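Local coordinates for protein halocarboxylic acid dehalogenase DehI (Pseudomonas putida, PDB 3BJX) that probably hydrolyses carbon–halogen bonds of haloalkanoic acids, as a Group I alpha-haloacid dehalogenase with a largely helical fold, at residues G32-E35 with S36-D40; L64-A67 with W68-S71; L215-V218 with T219-L223. All coordinates share one frame; numbering follows the deposited sequence.

Contact 1 of 3, residues G32-E35 with S36-D40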
# COMPACT_ATOMS: atom_id res chain seq x y z
N GLY A 32 26.87 1.37 -13.81
CA GLY A 32 26.76 0.07 -14.50
C GLY A 32 25.47 -0.13 -15.28
O GLY A 32 24.98 0.81 -15.91
N GLU A 33 24.91 -1.34 -15.25
CA GLU A 33 23.65 -1.62 -15.95
C GLU A 33 22.47 -0.81 -15.37
O GLU A 33 21.59 -0.38 -16.12
CB GLU A 33 23.33 -3.12 -16.04
CG GLU A 33 23.21 -3.86 -14.70
CD GLU A 33 22.37 -5.15 -14.76
OE1 GLU A 33 21.98 -5.57 -15.87
OE2 GLU A 33 22.10 -5.74 -13.68
N MSE A 34 22.48 -0.59 -14.06
CA MSE A 34 21.48 0.23 -13.39
C MSE A 34 21.45 1.68 -13.93
O MSE A 34 20.38 2.27 -14.14
CB MSE A 34 21.72 0.21 -11.88
CG MSE A 34 20.56 0.74 -11.06
SE MSE A 34 18.95 -0.33 -11.34
CE MSE A 34 19.34 -1.79 -10.09
N GLU A 35 22.63 2.24 -14.15
CA GLU A 35 22.74 3.56 -14.71
C GLU A 35 22.20 3.59 -16.13
O GLU A 35 21.58 4.57 -16.53
CB GLU A 35 24.19 4.00 -14.70
CG GLU A 35 24.42 5.45 -15.10
CD GLU A 35 25.88 5.82 -15.12
OE1 GLU A 35 26.75 4.96 -14.84
OE2 GLU A 35 26.17 7.00 -15.43
N SER A 36 22.43 2.51 -16.88
CA SER A 36 21.94 2.37 -18.24
C SER A 36 20.44 2.30 -18.28
O SER A 36 19.80 3.00 -19.07
CB SER A 36 22.52 1.11 -18.89
OG SER A 36 23.78 1.41 -19.44
N THR A 37 19.89 1.42 -17.44
CA THR A 37 18.43 1.31 -17.16
C THR A 37 17.76 2.65 -16.86
O THR A 37 16.78 3.01 -17.52
CB THR A 37 18.16 0.30 -15.99
OG1 THR A 37 18.57 -1.01 -16.38
CG2 THR A 37 16.69 0.24 -15.64
N TYR A 38 18.27 3.38 -15.88
CA TYR A 38 17.80 4.74 -15.53
C TYR A 38 17.68 5.65 -16.74
O TYR A 38 16.63 6.25 -16.97
CB TYR A 38 18.76 5.39 -14.52
CG TYR A 38 18.50 5.07 -13.06
CD1 TYR A 38 18.74 6.04 -12.06
CD2 TYR A 38 18.04 3.81 -12.66
CE1 TYR A 38 18.53 5.73 -10.72
CE2 TYR A 38 17.81 3.51 -11.33
CZ TYR A 38 18.06 4.46 -10.36
OH TYR A 38 17.82 4.14 -9.04
N GLU A 39 18.76 5.77 -17.50
CA GLU A 39 18.78 6.57 -18.73
C GLU A 39 17.76 6.07 -19.73
O GLU A 39 17.04 6.87 -20.33
CB GLU A 39 20.18 6.55 -19.34
CG GLU A 39 20.27 7.13 -20.75
CD GLU A 39 20.32 8.66 -20.79
OE1 GLU A 39 20.25 9.33 -19.72
OE2 GLU A 39 20.44 9.19 -21.92
N ASP A 40 17.70 4.75 -19.90
CA ASP A 40 16.74 4.14 -20.82
C ASP A 40 15.29 4.37 -20.40
O ASP A 40 14.44 4.64 -21.26
CB ASP A 40 17.01 2.65 -21.01
CG ASP A 40 16.36 2.13 -22.26
OD1 ASP A 40 16.33 2.90 -23.25
OD2 ASP A 40 15.86 1.00 -22.28
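Met-34, deposited as selenomethionine, and Tyr-38 meet one helical turn apart and form the tight part of this contact. With CG anti to the backbone N (chi1 -166°), Met-34 CG lies 3.9 Å from CE2 of Tyr-38, and the bend beyond it sets SE beside the ring. SE of Met-34 stands 5.2 Å from the centroid of the Tyr-38 ring and 63° off its normal, an oblique Met-aromatic contact. The ring also lies against the backbone, with Tyr-38 CD2 3.2 Å from Met-34 O, the oxygen that accepts the nearly straight bond from Tyr-38 N. Thr-37 N bonds to Glu-33 O at 2.8 Å, and Thr-37 OG1 comes within 3.1 Å of that oxygen. A leucine in place of Tyr-38 would probably lose the aromatic partner of the selenium and leave Leu-25 O without its hydroxyl mate. The other flank is loose and faces solvent: Glu-33, Glu-35 and Ser-36 are joined to the next turn mainly through the backbone, and the carboxylate of Glu-39 turns to Arg-42. Met-34 lies against Leu-64 and Pro-65 of helix 63-71, Thr-37 against Pro-65, and Tyr-38 touches Val-30, Val-50 and Ala-58 of neighbouring loops.

Contact 2 of 3, residues L64-A67 with W68-S71. With SO4 (sulfate ion), chain G.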
# COMPACT_ATOMS: atom_id res chain seq x y z
N LEU A 64 15.09 -4.45 -11.20
CA LEU A 64 14.65 -3.35 -12.07
C LEU A 64 15.22 -3.44 -13.49
O LEU A 64 14.49 -3.20 -14.44
CB LEU A 64 14.94 -1.97 -11.43
CG LEU A 64 14.65 -0.73 -12.31
CD1 LEU A 64 13.13 -0.49 -12.42
CD2 LEU A 64 15.38 0.56 -11.86
N PRO A 65 16.52 -3.77 -13.65
CA PRO A 65 16.99 -3.93 -15.02
C PRO A 65 16.18 -4.95 -15.82
O PRO A 65 15.87 -4.70 -17.00
CB PRO A 65 18.44 -4.41 -14.82
CG PRO A 65 18.84 -3.78 -13.51
CD PRO A 65 17.61 -3.94 -12.67
N LEU A 66 15.85 -6.08 -15.17
CA LEU A 66 15.06 -7.14 -15.80
C LEU A 66 13.63 -6.69 -16.00
O LEU A 66 13.14 -6.72 -17.13
CB LEU A 66 15.11 -8.42 -14.96
CG LEU A 66 14.16 -9.54 -15.39
CD1 LEU A 66 14.67 -10.33 -16.60
CD2 LEU A 66 13.90 -10.46 -14.20
N ALA A 67 12.96 -6.26 -14.92
CA ALA A 67 11.61 -5.70 -14.98
C ALA A 67 11.44 -4.63 -16.06
O ALA A 67 10.47 -4.66 -16.82
CB ALA A 67 11.20 -5.16 -13.64
N TRP A 68 12.36 -3.68 -16.14
CA TRP A 68 12.26 -2.68 -17.20
C TRP A 68 12.42 -3.25 -18.63
O TRP A 68 11.70 -2.85 -19.55
CB TRP A 68 13.27 -1.55 -16.97
CG TRP A 68 13.31 -0.60 -18.11
CD1 TRP A 68 14.34 -0.40 -18.97
CD2 TRP A 68 12.24 0.25 -18.55
NE1 TRP A 68 13.99 0.53 -19.92
CE2 TRP A 68 12.71 0.95 -19.68
CE3 TRP A 68 10.94 0.50 -18.10
CZ2 TRP A 68 11.93 1.88 -20.34
CZ3 TRP A 68 10.17 1.42 -18.77
CH2 TRP A 68 10.67 2.10 -19.87
N ARG A 69 13.36 -4.18 -18.79
CA ARG A 69 13.64 -4.83 -20.08
C ARG A 69 12.40 -5.53 -20.65
O ARG A 69 12.21 -5.59 -21.87
CB ARG A 69 14.79 -5.82 -19.89
CG ARG A 69 15.18 -6.68 -21.10
CD ARG A 69 16.28 -7.68 -20.74
NE ARG A 69 17.30 -7.05 -19.89
CZ ARG A 69 17.75 -7.54 -18.74
NH1 ARG A 69 17.34 -8.72 -18.28
NH2 ARG A 69 18.66 -6.86 -18.06
N ARG A 70 11.55 -6.02 -19.77
CA ARG A 70 10.38 -6.79 -20.17
C ARG A 70 9.12 -5.91 -20.40
O ARG A 70 8.15 -6.36 -21.00
CB ARG A 70 10.11 -7.88 -19.13
CG ARG A 70 11.37 -8.61 -18.70
CD ARG A 70 11.67 -9.78 -19.60
NE ARG A 70 10.81 -10.87 -19.19
CZ ARG A 70 11.21 -12.02 -18.67
NH1 ARG A 70 12.50 -12.31 -18.52
NH2 ARG A 70 10.29 -12.89 -18.31
N SER A 71 9.18 -4.66 -19.94
CA SER A 71 8.07 -3.72 -20.02
C SER A 71 8.30 -2.59 -21.02
O SER A 71 7.36 -1.92 -21.42
CB SER A 71 7.80 -3.12 -18.63
OG SER A 71 7.80 -4.11 -17.62
S SO4 G . 15.64 -11.87 -20.43
O1 SO4 G . 16.77 -11.04 -20.04
O2 SO4 G . 15.90 -12.50 -21.73
O3 SO4 G . 15.39 -12.88 -19.41
O4 SO4 G . 14.46 -11.01 -20.56
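Trp-68 begins the second half of this helical stretch by giving its N-H to Leu-64 O at 2.8 Å, while its CB rests close to the same oxygen. Its CG lies anti to the backbone N (chi1 173°), and the indole leads away from residues 64-67 to pack on Ile-41 and Thr-44, with NE1 bonded to Asp-40. Arg-69 follows, its N bonded to Pro-65 O. Its chain stays extended to CD and then bends, carrying the guanidinium back along the helix, where Pro-65 O and Leu-66 CA lie over one face. Arg-69 NH1 donates to O1 of a sulfate ion at 3.0 Å and is 3.5 Å from Leu-66 CD1. Arg-70 is bent at both chi2 and chi3 and runs alongside Leu-66, its CG near Leu-66 O and its NH1 also 3.5 Å from CD1. Arg-70 NH1 donates to sulfate O4 at 3.1 Å, and NH2 forms a salt bridge with Glu-260. Ser-71 turns OG back to Ala-67 O, a 2.8 Å bond; the backbone bonds to that oxygen from Arg-70 N and Ser-71 N are weak, so the hydroxyl supplies its short bond. OG also meets Gly-255 N. Two successive arginines thus converge on one anion, with the Leu-66 methyl between them; the sulfate, probably from the crystallisation liquor, is likely to offset their combined charge, and Glu-260 probably balances part of it.

Contact 3 of 3, residues L215-V218 with T219-L223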
# COMPACT_ATOMS: atom_id res chain seq x y z
N LEU A 215 6.85 25.54 -2.63
CA LEU A 215 6.52 24.26 -2.04
C LEU A 215 5.67 24.47 -0.78
O LEU A 215 4.67 23.75 -0.57
CB LEU A 215 7.77 23.44 -1.71
CG LEU A 215 7.55 22.08 -1.02
CD1 LEU A 215 6.57 21.17 -1.78
CD2 LEU A 215 8.86 21.39 -0.82
N GLN A 216 6.04 25.46 0.03
CA GLN A 216 5.25 25.79 1.20
C GLN A 216 3.81 26.18 0.87
O GLN A 216 2.87 25.62 1.43
CB GLN A 216 5.95 26.89 2.00
CG GLN A 216 5.16 27.33 3.21
CD GLN A 216 6.05 27.85 4.31
OE1 GLN A 216 6.90 28.72 4.08
NE2 GLN A 216 5.86 27.32 5.51
N ILE A 217 3.64 27.15 -0.03
CA ILE A 217 2.34 27.65 -0.48
C ILE A 217 1.47 26.55 -1.08
O ILE A 217 0.30 26.42 -0.72
CB ILE A 217 2.51 28.81 -1.50
CG1 ILE A 217 3.08 30.06 -0.81
CG2 ILE A 217 1.21 29.15 -2.22
CD1 ILE A 217 3.37 31.19 -1.76
N VAL A 218 2.05 25.75 -1.98
CA VAL A 218 1.26 24.67 -2.61
C VAL A 218 0.92 23.56 -1.62
O VAL A 218 -0.15 22.94 -1.73
CB VAL A 218 1.90 24.13 -3.94
CG1 VAL A 218 2.21 25.31 -4.90
CG2 VAL A 218 3.14 23.26 -3.68
N THR A 219 1.78 23.33 -0.62
CA THR A 219 1.51 22.35 0.43
C THR A 219 0.40 22.83 1.36
O THR A 219 -0.63 22.15 1.50
CB THR A 219 2.80 21.97 1.26
OG1 THR A 219 3.75 21.30 0.42
CG2 THR A 219 2.47 21.06 2.46
N ASP A 220 0.60 24.00 1.98
CA ASP A 220 -0.27 24.46 3.09
C ASP A 220 -1.56 25.13 2.63
O ASP A 220 -2.55 25.17 3.37
CB ASP A 220 0.47 25.42 4.05
CG ASP A 220 1.62 24.74 4.81
OD1 ASP A 220 1.67 23.49 4.87
OD2 ASP A 220 2.46 25.47 5.36
N GLU A 221 -1.54 25.67 1.42
CA GLU A 221 -2.63 26.49 0.94
C GLU A 221 -3.39 25.85 -0.22
O GLU A 221 -4.60 26.11 -0.41
CB GLU A 221 -2.11 27.88 0.52
CG GLU A 221 -1.10 28.50 1.48
CD GLU A 221 -0.66 29.89 1.04
OE1 GLU A 221 -1.40 30.51 0.23
OE2 GLU A 221 0.41 30.38 1.48
N VAL A 222 -2.68 25.04 -1.01
CA VAL A 222 -3.30 24.37 -2.15
C VAL A 222 -3.66 22.92 -1.80
O VAL A 222 -4.79 22.51 -1.98
CB VAL A 222 -2.44 24.47 -3.49
CG1 VAL A 222 -3.16 23.84 -4.69
CG2 VAL A 222 -2.07 25.92 -3.82
N LEU A 223 -2.71 22.14 -1.30
CA LEU A 223 -2.95 20.72 -1.09
C LEU A 223 -3.61 20.37 0.24
O LEU A 223 -4.32 19.35 0.33
CB LEU A 223 -1.67 19.91 -1.28
CG LEU A 223 -1.02 19.86 -2.67
CD1 LEU A 223 0.18 18.90 -2.66
CD2 LEU A 223 -2.03 19.44 -3.75
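Thr-219 tucks its hydroxyl back over the preceding turn, where OG1 lies 3.6 Å from CD1 of Leu-215 and the two side chains cross at a slant. OG1 stands beside its own backbone N (chi1 -65°), which aims it at Leu-215 O, and the resulting bond is 2.8 Å long. The same oxygen takes Thr-219 N, and the two donors arrive from opposite faces of the carbonyl plane, so one peptide oxygen is gripped twice within a buried part of the helix.

Gln-216 and Asp-220 are less closely engaged. Asp-220 N makes a straight 2.8 Å bond to Gln-216 O, but the amide and carboxylate planes are turned 57° apart, with NE2 of Gln-216 3.9 Å from OD2 of Asp-220. The aspartate finds its stronger partner in Arg-191. Next along the helix, the extended chain of Glu-221 passes over Ile-217, bringing OE2 to 3.5 Å from Ile-217 CG1 while CD lies near CG2. Its CB and CG pack against Ile-217 O, and OE1 reaches Arg-104 in a salt bridge.

Thr-219 packs on Val-192 of helix 183-195, and Ile-217 on Leu-101 and Leu-105 of helix 101-107. Val-222 lays CG2 against Val-218 CA, and both valines pack on Ile-294 of helix 267-299. Here the backbone widens. Val-222 N gives only weak bonds to Ile-217 O and Val-218 O, whereas Leu-223 N bonds to Val-218 O at 2.7 Å, five residues back. Leu-223 CG also sits 3.3 Å from Val-218 O. This change from i to i+4 toward i to i+5 bonding defines a pi-type turn, here in the last turn of helix 212-223, a helix packed against helices 101-107, 183-195 and 267-299 of an all-helical fold.

Overall arrangement
Contacts 1 and 2 lie on adjoining helices, 32-45 and 63-71, with centres 11 Å apart; they touch directly, by packing and one probable hydrogen bond between the two helices. Contact 3 is on helix 212-223 across the chain's centre, its nearest atoms about 21 Å from contact 1 and about 24 Å from contact 2. Contact 1 is the most surface-like, a methionine (deposited as selenomethionine) packed on a tyrosine beside exposed glutamates. Contacts 2 and 3 are largely buried, yet contact 2 carries two arginines that bind a sulfate, whereas contact 3 combines branched aliphatics with acidic side chains paired to arginines of other helices.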